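Local atomic coordinates of putative esterase/lipase/thioesterase (Silicibacter sp., PDB entry 2PBL), a protein that probably hydrolyses ester or thioester bonds, as a putative esterase, lipase or thioesterase of the alpha/beta-hydrolase fold. Residues I112-S117 against P149-E154. Numbering follows the deposited sequence.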
loop_
_atom_site.group_PDB
_atom_site.type_symbol
_atom_site.label_atom_id
_atom_site.label_comp_id
_atom_site.label_asym_id
_atom_site.label_seq_id
_atom_site.Cartn_x
_atom_site.Cartn_y
_atom_site.Cartn_z
ATOM N N ILE A 112 6.254 -5.496 10.354
ATOM C CA ILE A 112 5.170 -5.350 9.398
ATOM C C ILE A 112 5.652 -5.608 7.964
ATOM O O ILE A 112 4.998 -6.266 7.137
ATOM C CB ILE A 112 4.491 -3.942 9.481
ATOM C CG1 ILE A 112 3.911 -3.705 10.892
ATOM C CG2 ILE A 112 3.335 -3.885 8.444
ATOM C CD1 ILE A 112 3.298 -2.345 11.101
ATOM N N THR A 113 6.809 -5.058 7.664
ATOM C CA THR A 113 7.469 -5.296 6.385
ATOM C C THR A 113 7.612 -6.819 6.091
ATOM O O THR A 113 7.282 -7.314 4.980
ATOM C CB THR A 113 8.824 -4.519 6.447
ATOM O OG1 THR A 113 8.490 -3.120 6.328
ATOM C CG2 THR A 113 9.695 -4.877 5.271
ATOM N N GLN A 114 8.021 -7.565 7.126
ATOM C CA GLN A 114 8.216 -9.013 7.015
ATOM C C GLN A 114 6.873 -9.682 6.763
ATOM O O GLN A 114 6.792 -10.560 5.937
ATOM C CB GLN A 114 8.997 -9.584 8.239
ATOM C CG GLN A 114 10.362 -9.052 8.353
ATOM C CD GLN A 114 11.245 -9.458 7.210
ATOM O OE1 GLN A 114 11.227 -10.609 6.793
ATOM N NE2 GLN A 114 12.034 -8.512 6.691
ATOM N N GLN A 115 5.812 -9.226 7.434
ATOM C CA GLN A 115 4.464 -9.735 7.217
ATOM C C GLN A 115 3.930 -9.504 5.804
ATOM O O GLN A 115 3.330 -10.399 5.204
ATOM C CB GLN A 115 3.492 -9.135 8.231
ATOM C CG GLN A 115 3.702 -9.692 9.614
ATOM C CD GLN A 115 2.799 -9.079 10.716
ATOM O OE1 GLN A 115 1.753 -8.461 10.446
ATOM N NE2 GLN A 115 3.202 -9.306 11.983
ATOM N N ILE A 116 4.182 -8.311 5.250
ATOM C CA ILE A 116 3.788 -8.016 3.864
ATOM C C ILE A 116 4.523 -8.963 2.929
ATOM O O ILE A 116 3.925 -9.489 1.984
ATOM C CB ILE A 116 4.036 -6.527 3.487
ATOM C CG1 ILE A 116 3.257 -5.624 4.423
ATOM C CG2 ILE A 116 3.596 -6.258 2.069
ATOM C CD1 ILE A 116 1.770 -6.052 4.489
ATOM N N SER A 117 5.803 -9.245 3.204
ATOM C CA SER A 117 6.530 -10.185 2.406
ATOM C C SER A 117 5.864 -11.578 2.444
ATOM O O SER A 117 5.719 -12.240 1.423
ATOM C CB SER A 117 7.985 -10.317 2.879
ATOM O OG SER A 117 8.681 -11.237 2.034
ATOM N N PRO A 149 15.528 -7.370 -2.304
ATOM C CA PRO A 149 15.763 -8.814 -2.396
ATOM C C PRO A 149 16.047 -9.530 -1.108
ATOM O O PRO A 149 16.011 -10.765 -1.057
ATOM C CB PRO A 149 16.972 -8.914 -3.339
ATOM C CG PRO A 149 16.866 -7.609 -4.158
ATOM C CD PRO A 149 16.502 -6.620 -3.116
ATOM N N GLU A 150 16.413 -8.777 -0.075
ATOM C CA GLU A 150 16.630 -9.346 1.251
ATOM C C GLU A 150 15.317 -9.546 1.984
ATOM O O GLU A 150 15.237 -10.265 2.977
ATOM C CB GLU A 150 17.568 -8.407 2.026
ATOM C CG GLU A 150 18.159 -8.977 3.252
ATOM C CD GLU A 150 19.187 -8.060 3.883
ATOM O OE1 GLU A 150 20.300 -7.957 3.323
ATOM O OE2 GLU A 150 18.941 -7.528 4.999
ATOM N N VAL A 151 14.271 -8.879 1.509
ATOM C CA VAL A 151 12.951 -8.971 2.111
ATOM C C VAL A 151 12.027 -10.006 1.456
ATOM O O VAL A 151 11.443 -10.844 2.154
ATOM C CB VAL A 151 12.295 -7.572 2.176
ATOM C CG1 VAL A 151 10.896 -7.628 2.737
ATOM C CG2 VAL A 151 13.170 -6.625 3.042
ATOM N N LEU A 152 11.868 -9.946 0.135
ATOM C CA LEU A 152 10.945 -10.841 -0.603
ATOM C C LEU A 152 11.741 -11.928 -1.375
ATOM O O LEU A 152 12.791 -11.619 -1.887
ATOM C CB LEU A 152 10.139 -9.965 -1.575
ATOM C CG LEU A 152 8.977 -10.623 -2.308
ATOM C CD1 LEU A 152 7.858 -10.817 -1.367
ATOM C CD2 LEU A 152 8.556 -9.729 -3.449
ATOM N N PRO A 153 11.285 -13.197 -1.381
ATOM C CA PRO A 153 12.013 -14.242 -2.097
ATOM C C PRO A 153 12.192 -13.921 -3.578
ATOM O O PRO A 153 11.308 -13.313 -4.172
ATOM C CB PRO A 153 11.133 -15.509 -1.923
ATOM C CG PRO A 153 10.320 -15.250 -0.727
ATOM C CD PRO A 153 10.116 -13.743 -0.680
ATOM N N GLU A 154 13.344 -14.298 -4.129
ATOM C CA GLU A 154 13.657 -14.124 -5.567
ATOM C C GLU A 154 12.506 -14.602 -6.477
ATOM O O GLU A 154 12.125 -13.934 -7.450
ATOM C CB GLU A 154 14.914 -14.945 -5.885
ATOM C CG GLU A 154 15.355 -14.932 -7.319
ATOM C CD GLU A 154 16.066 -13.660 -7.676
ATOM O OE1 GLU A 154 15.482 -12.827 -8.427
ATOM O OE2 GLU A 154 17.205 -13.498 -7.167
HETATM O O HOH W 1 11.995 -11.984 4.499
HETATM O O HOH W 2 14.528 -9.344 5.391
#
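The Ser117 hydroxyl donates a hydrogen bond to the backbone O of Val151, with OG 2.8 Å from that O. The bond joins two parts of the alpha/beta-hydrolase fold: helix 109-126, and the loop that follows helix 138-145 and leads to helix 154-157. OG meets the carbonyl from above its plane, 42° out of it, with a C=O...OG angle of 123°. OG is anti to the backbone N (chi1 -178°), which directs it at the loop. Leu152 lies on the same hydroxyl, its CD1 3.5 Å from Ser117 OG. Pro153, the N-cap residue of helix 154-157, brings its ring CD to 4.0 Å from Ser117 OG.

Val151 supplies the apolar half of the contact. Its CG1 sits 3.9 Å from Thr113 CG2 and 4.0 Å from Ser117 CB, one helical turn apart. The side chains of Thr113 and Val151 cross at about a right angle. Thr113 OG1 is hydrogen-bonded to Glu194 OE1, while its methyl, anti to the backbone N, packs against the valine.

At the exposed edge, two waters link the Gln114 amide to the loop. One donates to Gln114 OE1 and to Val151 O, so this carbonyl accepts from both Ser117 and water. The other accepts from NE2 and donates to Glu150 O. Both ends of the amide are thus tied to the loop through water.

Further out, Val151 touches Arg145 of helix 138-145, and Leu152 packs on Val120 and Thr121. Leu152 O is hydrogen-bonded to Tyr203 OH.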